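PDB 6D1P: glycosyl hydrolases family 2, sugar binding domain protein from Bacteroides uniformis str. 3978 T3 ii, which probably hydrolyses O-glycosidic bonds as a gut bacterial beta-glucuronidase of glycosyl hydrolase family 2. Local coordinates for residues A[660-664]-A[676-681]. Sequence-based numbering, arbitrary orientation.
Sequences SQGRK and LRWNVP
K664 and W678 show how an edge strand can be fastened across a beta sandwich: the lysine lies over one face of the indole, and the two side chains run past each other in opposite directions. Beyond CG the lysine is fully extended, its torsions there all anti (chi4 -179°), which carries its methylene chain across the ring. K664 CE makes a CH-pi contact 3.8 Å from the centroid of the five-membered ring of W678. K664 NZ adds a cation-pi interaction over the same face, 15° off the ring normal.

Polar contacts tie down the lysine tip and, weakly, the indole edge. The ammonium of K664 reaches back to the opposing main chain, where K664 NZ donates a hydrogen bond to R677 O at a modelled 2.5 Å, so short that the exact length is doubtful. At the indole edge, W678 NE1 gives a weak, bent hydrogen bond to G662 O (3.2 Å, 133° at the hydrogen). Q661 O lies near the ring plane too, 3.2 Å from W678 CD1. The buried indole is thus bordered by two backbone carbonyls at its rim and covered by a lysine on one face.

Van der Waals contacts extend the interface in both directions. Q661 CB packs 3.6 Å from W678 CD1, and farther along its bent chain Q661 CG approaches V680 CG2 at 4.1 Å. Toward the other end, the L676 CD2 methyl lies 3.8 Å from the carbonyl oxygen K664 O.

The axes of 660-664 and 677-680 come within 8.3 Å at their closest, running nearly antiparallel, yet the strands belong to different sheets: 659-665 pairs with 651-656, and 677-680 with 641-647. W678 also touches L654 and V645, so its ring is wedged between the facing layers of this DUF4982 domain, where both strands are outermost in their sheets within the chain.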
loop_
_atom_site.group_PDB
_atom_site.type_symbol
_atom_site.label_atom_id
_atom_site.label_comp_id
_atom_site.label_asym_id
_atom_site.label_seq_id
_atom_site.Cartn_x
_atom_site.Cartn_y
_atom_site.Cartn_z
ATOM N N SER A 660 -0.159 -42.329 42.506
ATOM C CA SER A 660 -1.492 -41.748 42.664
ATOM C C SER A 660 -1.496 -40.673 43.748
ATOM O O SER A 660 -0.868 -40.823 44.801
ATOM C CB SER A 660 -2.522 -42.823 43.007
ATOM O OG SER A 660 -3.786 -42.234 43.294
ATOM N N GLN A 661 -2.199 -39.572 43.472
ATOM C CA GLN A 661 -2.289 -38.443 44.388
ATOM C C GLN A 661 -3.679 -38.287 44.994
ATOM O O GLN A 661 -3.909 -37.335 45.755
ATOM C CB GLN A 661 -1.878 -37.153 43.670
ATOM C CG GLN A 661 -0.476 -37.208 43.086
ATOM C CD GLN A 661 0.608 -37.399 44.140
ATOM O OE1 GLN A 661 1.314 -38.420 44.155
ATOM N NE2 GLN A 661 0.769 -36.403 45.008
ATOM N N GLY A 662 -4.608 -39.192 44.677
ATOM C CA GLY A 662 -5.934 -39.165 45.263
ATOM C C GLY A 662 -7.049 -39.008 44.247
ATOM O O GLY A 662 -6.921 -38.284 43.253
ATOM N N ARG A 663 -8.143 -39.709 44.483
ATOM C CA ARG A 663 -9.378 -39.497 43.746
ATOM C C ARG A 663 -10.140 -38.345 44.397
ATOM O O ARG A 663 -10.244 -38.276 45.626
ATOM C CB ARG A 663 -10.203 -40.785 43.757
ATOM C CG ARG A 663 -11.098 -41.018 42.570
ATOM C CD ARG A 663 -11.206 -42.516 42.316
ATOM N NE ARG A 663 -12.370 -42.866 41.506
ATOM C CZ ARG A 663 -12.559 -44.064 40.955
ATOM N NH1 ARG A 663 -11.650 -45.023 41.116
ATOM N NH2 ARG A 663 -13.653 -44.301 40.235
ATOM N N LYS A 664 -10.619 -37.402 43.585
ATOM C CA LYS A 664 -11.330 -36.243 44.105
ATOM C C LYS A 664 -12.630 -36.055 43.348
ATOM O O LYS A 664 -12.771 -36.460 42.192
ATOM C CB LYS A 664 -10.495 -34.967 44.052
ATOM C CG LYS A 664 -9.327 -34.988 45.007
ATOM C CD LYS A 664 -8.650 -33.634 45.118
ATOM C CE LYS A 664 -7.460 -33.700 46.056
ATOM N NZ LYS A 664 -6.774 -32.386 46.226
ATOM N N LEU A 676 -11.041 -30.185 41.610
ATOM C CA LEU A 676 -10.072 -31.076 40.968
ATOM C C LEU A 676 -8.705 -30.387 40.911
ATOM O O LEU A 676 -8.228 -29.929 39.870
ATOM C CB LEU A 676 -10.564 -31.487 39.587
ATOM C CG LEU A 676 -12.043 -31.881 39.603
ATOM C CD1 LEU A 676 -12.594 -32.232 38.216
ATOM C CD2 LEU A 676 -12.315 -33.032 40.620
ATOM N N ARG A 677 -8.065 -30.314 42.073
ATOM C CA ARG A 677 -6.746 -29.714 42.191
ATOM C C ARG A 677 -5.962 -30.473 43.246
ATOM O O ARG A 677 -6.533 -30.942 44.235
ATOM C CB ARG A 677 -6.822 -28.228 42.561
ATOM C CG ARG A 677 -7.573 -27.938 43.875
ATOM C CD ARG A 677 -7.537 -26.453 44.221
ATOM N NE ARG A 677 -8.080 -26.210 45.548
ATOM C CZ ARG A 677 -9.382 -26.082 45.810
ATOM N NH1 ARG A 677 -10.279 -26.172 44.831
ATOM N NH2 ARG A 677 -9.795 -25.874 47.057
ATOM N N TRP A 678 -4.659 -30.606 43.005
ATOM C CA TRP A 678 -3.699 -31.269 43.879
ATOM C C TRP A 678 -2.460 -30.399 44.031
ATOM O O TRP A 678 -2.063 -29.686 43.106
ATOM C CB TRP A 678 -3.248 -32.627 43.322
ATOM C CG TRP A 678 -4.324 -33.637 43.229
ATOM C CD1 TRP A 678 -4.514 -34.704 44.059
ATOM C CD2 TRP A 678 -5.375 -33.692 42.255
ATOM N NE1 TRP A 678 -5.615 -35.427 43.658
ATOM C CE2 TRP A 678 -6.165 -34.823 42.558
ATOM C CE3 TRP A 678 -5.727 -32.896 41.163
ATOM C CZ2 TRP A 678 -7.272 -35.181 41.803
ATOM C CZ3 TRP A 678 -6.848 -33.247 40.420
ATOM C CH2 TRP A 678 -7.600 -34.381 40.740
ATOM N N ASN A 679 -1.850 -30.455 45.204
ATOM C CA ASN A 679 -0.491 -29.969 45.381
ATOM C C ASN A 679 0.435 -31.173 45.395
ATOM O O ASN A 679 0.085 -32.230 45.923
ATOM C CB ASN A 679 -0.345 -29.150 46.659
ATOM C CG ASN A 679 -1.019 -27.796 46.551
ATOM O OD1 ASN A 679 -1.893 -27.596 45.705
ATOM N ND2 ASN A 679 -0.617 -26.863 47.401
ATOM N N VAL A 680 1.593 -31.033 44.768
ATOM C CA VAL A 680 2.388 -32.209 44.431
ATOM C C VAL A 680 3.868 -31.847 44.476
ATOM O O VAL A 680 4.235 -30.710 44.151
ATOM C CB VAL A 680 1.992 -32.758 43.048
ATOM C CG1 VAL A 680 2.874 -33.906 42.662
ATOM C CG2 VAL A 680 0.519 -33.199 42.998
ATOM N N PRO A 681 4.748 -32.755 44.893
ATOM C CA PRO A 681 6.175 -32.534 44.659
ATOM C C PRO A 681 6.502 -32.792 43.199
ATOM O O PRO A 681 5.943 -33.691 42.562
ATOM C CB PRO A 681 6.848 -33.569 45.569
ATOM C CG PRO A 681 5.863 -34.696 45.599
ATOM C CD PRO A 681 4.511 -33.998 45.658
#